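PDB 1ZNP: hypothetical protein Atu3615, which is of unknown function but belongs to the DUF985 family of the cupin superfamily, whose members share a beta-barrel fold. Local coordinates for residues H19-F24 with V51-H56; I43-E48 with T118-T123. All blocks are in the same frame, centred on the assembly; numbering follows the deposited sequence.

Contact 1: residues H19-F24 with V51-H56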
# COMPACT_ATOMS: atom_id res chain seq x y z
N HIS A 19 -18.39 -15.20 -8.05
CA HIS A 19 -17.09 -15.46 -8.63
C HIS A 19 -16.42 -16.60 -7.88
O HIS A 19 -16.65 -16.78 -6.69
CB HIS A 19 -16.24 -14.19 -8.57
CG HIS A 19 -14.94 -14.29 -9.31
ND1 HIS A 19 -13.86 -14.99 -8.83
CD2 HIS A 19 -14.58 -13.83 -10.54
CE1 HIS A 19 -12.89 -14.96 -9.73
NE2 HIS A 19 -13.30 -14.27 -10.77
N PRO A 20 -15.58 -17.38 -8.56
CA PRO A 20 -14.92 -18.49 -7.87
C PRO A 20 -14.13 -18.11 -6.63
O PRO A 20 -13.96 -18.93 -5.73
CB PRO A 20 -14.04 -19.10 -8.96
CG PRO A 20 -14.84 -18.85 -10.19
CD PRO A 20 -15.31 -17.43 -10.01
N GLU A 21 -13.64 -16.87 -6.57
CA GLU A 21 -12.83 -16.43 -5.43
C GLU A 21 -13.66 -15.82 -4.32
O GLU A 21 -13.12 -15.43 -3.27
CB GLU A 21 -11.77 -15.41 -5.88
CG GLU A 21 -12.35 -14.06 -6.29
CD GLU A 21 -11.36 -13.19 -7.05
OE1 GLU A 21 -10.80 -13.68 -8.05
OE2 GLU A 21 -11.14 -12.02 -6.64
N GLY A 22 -14.96 -15.73 -4.54
CA GLY A 22 -15.83 -15.11 -3.56
C GLY A 22 -16.33 -13.82 -4.19
O GLY A 22 -15.66 -13.28 -5.07
N GLY A 23 -17.49 -13.34 -3.77
CA GLY A 23 -18.04 -12.12 -4.35
C GLY A 23 -18.85 -12.41 -5.61
O GLY A 23 -19.09 -13.57 -5.96
N PHE A 24 -19.27 -11.35 -6.29
CA PHE A 24 -20.05 -11.48 -7.50
C PHE A 24 -19.36 -10.70 -8.61
O PHE A 24 -18.71 -9.69 -8.35
CB PHE A 24 -21.48 -10.96 -7.27
CG PHE A 24 -22.16 -11.59 -6.10
CD1 PHE A 24 -21.84 -11.21 -4.81
CD2 PHE A 24 -23.07 -12.62 -6.29
CE1 PHE A 24 -22.41 -11.85 -3.71
CE2 PHE A 24 -23.65 -13.27 -5.21
CZ PHE A 24 -23.32 -12.89 -3.91
N VAL A 51 -18.80 -11.55 3.01
CA VAL A 51 -18.29 -12.17 1.79
C VAL A 51 -17.10 -11.42 1.20
O VAL A 51 -17.25 -10.38 0.57
CB VAL A 51 -19.41 -12.29 0.73
CG1 VAL A 51 -20.39 -13.38 1.15
CG2 VAL A 51 -20.14 -10.97 0.55
N ARG A 52 -15.91 -11.98 1.41
CA ARG A 52 -14.66 -11.38 0.92
C ARG A 52 -14.09 -12.07 -0.32
O ARG A 52 -14.70 -12.98 -0.88
CB ARG A 52 -13.62 -11.40 2.04
CG ARG A 52 -13.21 -12.78 2.50
CD ARG A 52 -12.71 -12.76 3.93
NE ARG A 52 -12.40 -14.10 4.45
CZ ARG A 52 -11.31 -14.79 4.14
NH1 ARG A 52 -11.12 -16.00 4.66
NH2 ARG A 52 -10.39 -14.28 3.33
N SER A 53 -12.91 -11.61 -0.75
CA SER A 53 -12.22 -12.17 -1.90
C SER A 53 -11.04 -12.98 -1.37
O SER A 53 -10.10 -12.42 -0.82
CB SER A 53 -11.71 -11.04 -2.80
OG SER A 53 -10.99 -11.54 -3.91
N HIS A 54 -11.08 -14.30 -1.55
CA HIS A 54 -10.03 -15.17 -1.06
C HIS A 54 -8.71 -15.04 -1.82
O HIS A 54 -8.69 -14.52 -2.93
CB HIS A 54 -10.51 -16.63 -1.08
CG HIS A 54 -11.62 -16.91 -0.12
ND1 HIS A 54 -12.82 -16.23 -0.15
CD2 HIS A 54 -11.71 -17.78 0.92
CE1 HIS A 54 -13.60 -16.66 0.83
NE2 HIS A 54 -12.95 -17.60 1.49
N TRP A 55 -7.63 -15.50 -1.20
CA TRP A 55 -6.29 -15.45 -1.79
C TRP A 55 -6.21 -16.19 -3.12
O TRP A 55 -6.59 -17.36 -3.22
CB TRP A 55 -5.25 -16.06 -0.84
CG TRP A 55 -4.88 -15.22 0.35
CD1 TRP A 55 -5.19 -15.48 1.65
CD2 TRP A 55 -4.05 -14.04 0.37
NE1 TRP A 55 -4.61 -14.55 2.48
CE2 TRP A 55 -3.91 -13.65 1.72
CE3 TRP A 55 -3.43 -13.28 -0.63
CZ2 TRP A 55 -3.16 -12.53 2.11
CZ3 TRP A 55 -2.68 -12.16 -0.24
CH2 TRP A 55 -2.56 -11.80 1.12
N HIS A 56 -5.68 -15.51 -4.13
CA HIS A 56 -5.54 -16.09 -5.46
C HIS A 56 -4.55 -15.25 -6.24
O HIS A 56 -4.11 -14.19 -5.78
CB HIS A 56 -6.88 -16.06 -6.19
CG HIS A 56 -7.39 -14.67 -6.42
ND1 HIS A 56 -7.89 -13.88 -5.41
CD2 HIS A 56 -7.40 -13.91 -7.54
CE1 HIS A 56 -8.19 -12.69 -5.90
NE2 HIS A 56 -7.91 -12.68 -7.19

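Contact 2: residues I43-E48 with T118-T123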
# COMPACT_ATOMS: atom_id res chain seq x y z
N ILE A 43 -13.87 -6.20 -15.97
CA ILE A 43 -14.87 -6.90 -15.18
C ILE A 43 -15.49 -5.99 -14.12
O ILE A 43 -14.87 -5.03 -13.70
CB ILE A 43 -14.17 -8.11 -14.49
CG1 ILE A 43 -14.59 -9.40 -15.17
CG2 ILE A 43 -14.40 -8.10 -12.99
CD1 ILE A 43 -13.56 -9.91 -16.18
N TYR A 44 -16.72 -6.28 -13.73
CA TYR A 44 -17.40 -5.56 -12.66
C TYR A 44 -17.25 -6.59 -11.53
O TYR A 44 -17.44 -7.78 -11.76
CB TYR A 44 -18.89 -5.35 -12.98
CG TYR A 44 -19.22 -4.07 -13.72
CD1 TYR A 44 -20.23 -4.04 -14.68
CD2 TYR A 44 -18.48 -2.91 -13.51
CE1 TYR A 44 -20.49 -2.88 -15.42
CE2 TYR A 44 -18.73 -1.76 -14.23
CZ TYR A 44 -19.73 -1.74 -15.19
OH TYR A 44 -19.96 -0.59 -15.91
N TYR A 45 -16.87 -6.14 -10.34
CA TYR A 45 -16.68 -7.05 -9.22
C TYR A 45 -17.22 -6.42 -7.93
O TYR A 45 -17.05 -5.22 -7.70
CB TYR A 45 -15.19 -7.37 -9.07
CG TYR A 45 -14.86 -8.41 -8.02
CD1 TYR A 45 -15.27 -9.73 -8.16
CD2 TYR A 45 -14.11 -8.07 -6.89
CE1 TYR A 45 -14.94 -10.70 -7.20
CE2 TYR A 45 -13.78 -9.03 -5.94
CZ TYR A 45 -14.19 -10.34 -6.10
OH TYR A 45 -13.84 -11.28 -5.17
N LEU A 46 -17.85 -7.23 -7.08
CA LEU A 46 -18.43 -6.71 -5.85
C LEU A 46 -18.28 -7.59 -4.62
O LEU A 46 -18.46 -8.81 -4.68
CB LEU A 46 -19.92 -6.41 -6.07
CG LEU A 46 -20.72 -5.91 -4.86
CD1 LEU A 46 -21.81 -4.96 -5.29
CD2 LEU A 46 -21.31 -7.08 -4.12
N LEU A 47 -17.95 -6.96 -3.50
CA LEU A 47 -17.83 -7.67 -2.24
C LEU A 47 -18.80 -7.00 -1.27
O LEU A 47 -19.13 -5.83 -1.44
CB LEU A 47 -16.40 -7.56 -1.70
CG LEU A 47 -15.26 -8.11 -2.57
CD1 LEU A 47 -13.94 -7.73 -1.93
CD2 LEU A 47 -15.37 -9.61 -2.71
N GLU A 48 -19.28 -7.74 -0.28
CA GLU A 48 -20.21 -7.18 0.70
C GLU A 48 -19.61 -7.50 2.05
O GLU A 48 -18.65 -8.25 2.13
CB GLU A 48 -21.58 -7.85 0.62
CG GLU A 48 -21.97 -8.39 -0.73
CD GLU A 48 -23.33 -9.06 -0.70
OE1 GLU A 48 -23.66 -9.75 -1.69
OE2 GLU A 48 -24.05 -8.90 0.30
N THR A 118 -18.68 -2.87 -1.87
CA THR A 118 -17.77 -2.12 -2.69
C THR A 118 -17.89 -2.68 -4.10
O THR A 118 -17.71 -3.88 -4.33
CB THR A 118 -16.30 -2.24 -2.23
OG1 THR A 118 -16.17 -1.78 -0.88
CG2 THR A 118 -15.39 -1.39 -3.12
N LEU A 119 -18.22 -1.80 -5.03
CA LEU A 119 -18.33 -2.14 -6.44
C LEU A 119 -17.00 -1.71 -7.03
O LEU A 119 -16.60 -0.56 -6.88
CB LEU A 119 -19.44 -1.32 -7.10
CG LEU A 119 -20.05 -1.80 -8.42
CD1 LEU A 119 -20.36 -0.61 -9.31
CD2 LEU A 119 -19.11 -2.74 -9.14
N VAL A 120 -16.30 -2.61 -7.70
CA VAL A 120 -15.05 -2.25 -8.32
C VAL A 120 -14.97 -2.77 -9.74
O VAL A 120 -15.84 -3.52 -10.21
CB VAL A 120 -13.84 -2.83 -7.54
CG1 VAL A 120 -13.84 -2.34 -6.10
CG2 VAL A 120 -13.88 -4.34 -7.56
N GLY A 121 -13.92 -2.35 -10.42
CA GLY A 121 -13.65 -2.80 -11.77
C GLY A 121 -12.27 -3.42 -11.74
O GLY A 121 -11.42 -3.03 -10.92
N CYS A 122 -12.04 -4.39 -12.62
CA CYS A 122 -10.75 -5.05 -12.70
C CYS A 122 -10.36 -5.22 -14.15
O CYS A 122 -11.13 -5.75 -14.95
CB CYS A 122 -10.79 -6.42 -12.02
SG CYS A 122 -10.91 -6.37 -10.20
N THR A 123 -9.17 -4.73 -14.49
CA THR A 123 -8.67 -4.83 -15.84
C THR A 123 -7.39 -5.67 -15.83
O THR A 123 -6.41 -5.36 -15.14
CB THR A 123 -8.36 -3.43 -16.46
OG1 THR A 123 -7.48 -2.71 -15.61
CG2 THR A 123 -9.63 -2.62 -16.64

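Contact 1: residues H19-F24 with V51-H56
Glu21 meets the 51-56 segment with both its backbone and its side chain, and nearly every polar link across this contact runs through it. Its carbonyl O accepts a straight bond from His54 N (2.9 Å, N-H...O angle 168°), the donor lying in the carbonyl plane. His54 ND1 adds a second, weak bond to the same oxygen at 3.2 Å, so one acceptor is held by the backbone and the ring of a single residue. The carboxylate is gripped separately: Ser53 OG donates to Glu21 OE2 over 2.8 Å, arriving on the anti side and well out of the carboxylate plane. That hydroxyl also has a weak bond with Tyr45 OH of strand 41-48.

Beyond CG the chain of Glu21 is extended, and with chi1 at 70° this brings the carboxylate to one face of the His56 imidazole, the two planes 46° apart. Glu21 OE1 lies 3.2 Å from His56 NE2, but above the ring and not in line with an N-H there, so the approach makes no hydrogen bond. The rotation of the His56 ring is set in part by ND1, which donates to His54 O at 2.7 Å with the acceptor in the ring plane. His19 does the reverse on the other segment: its ND1 offers a lone pair to Glu21 N, which lies in its ring plane at 2.9 Å, within the type I turn from His19 to Gly22.

The buried carboxylate thus has a neutral donor in Ser53 OG and an imidazole beside it, a ring its charge might polarise. In this cupin fold, that chemistry fastens the turn leading into strand 24-30 to the short strand 53-54.

Contact 2: residues I43-E48 with T118-T123
The Tyr45 ring has Val120 CG2 at its edge, in the ring plane, 3.8 Å from CD2; the two side chains run alongside each other from the same face of the sheet. Tyr45 CG is anti to the backbone N (chi1 -175°), and the ring extends off the strand pair, so the closer touch is by its root, CB to Val120 CG2 at 3.6 Å. The other ring, Tyr44, belongs to the opposite face. Val120 O approaches the rim of that ring close to its plane, while Leu119 CD2 comes obliquely to Tyr44 CD2 at 4.4 Å.

Antiparallel pairing sets Tyr45 beside Val120, while Tyr44 reaches Leu119 diagonally, its direct partner being Gly121. Tyr45 with Val120 and Leu47 with Thr118 are hydrogen-bonded pairs; Tyr44 with Gly121 and Leu46 with Leu119 are non-hydrogen-bonded ones. The central pair is joined by Val120 N to Tyr45 O (2.7 Å, 170°) and by Tyr45 N to Val120 O (2.8 Å). Leu47 and Thr118 likewise exchange two bonds. Between them, Leu46 CA makes a CA-H...O contact of 3.3 Å with Thr118 O. Toward the other end, Ile43 CG2 packs on Cys122 CB at 4.1 Å, on the face that also bears Tyr45 and Val120.

Two hydroxyls on this face find partners beyond the pair: Tyr45 OH bonds with Gly22 O, and Thr118 OG1 with Ala71 O and Ser113 OG. The arrangement is the antiparallel pairing of neighbouring strands in the large sheet of the cupin beta-barrel fold. There strand 24-30 flanks strand 41-48, and strand 63-68 flanks strand 117-124, each through backbone hydrogen bonds. Helix 7-14 packs against the other face, with Leu14 touching Tyr44 and Ile10 touching Leu46.

Overall arrangement
Contacts 1 and 2 have centres about 11 Å apart and interlock along the chain: 19-24 comes first, then 43-48, 51-56 and finally 118-123, so their segments alternate. They also touch directly. The hydroxyl of Tyr45 is the side-chain tie between them, and Phe24 O probably accepts from Leu46 N as strand 24-30 pairs with strand 41-48 in the same large sheet. Contact 2 joins two strands inside that sheet, whereas contact 1 ties the loop before strand 24-30 to strand 53-54. Strand 41-48 is the shared element: it pairs with 117-124 and, through Tyr45 and Leu46, meets segment 19-24, so that the loop lies against the sheet.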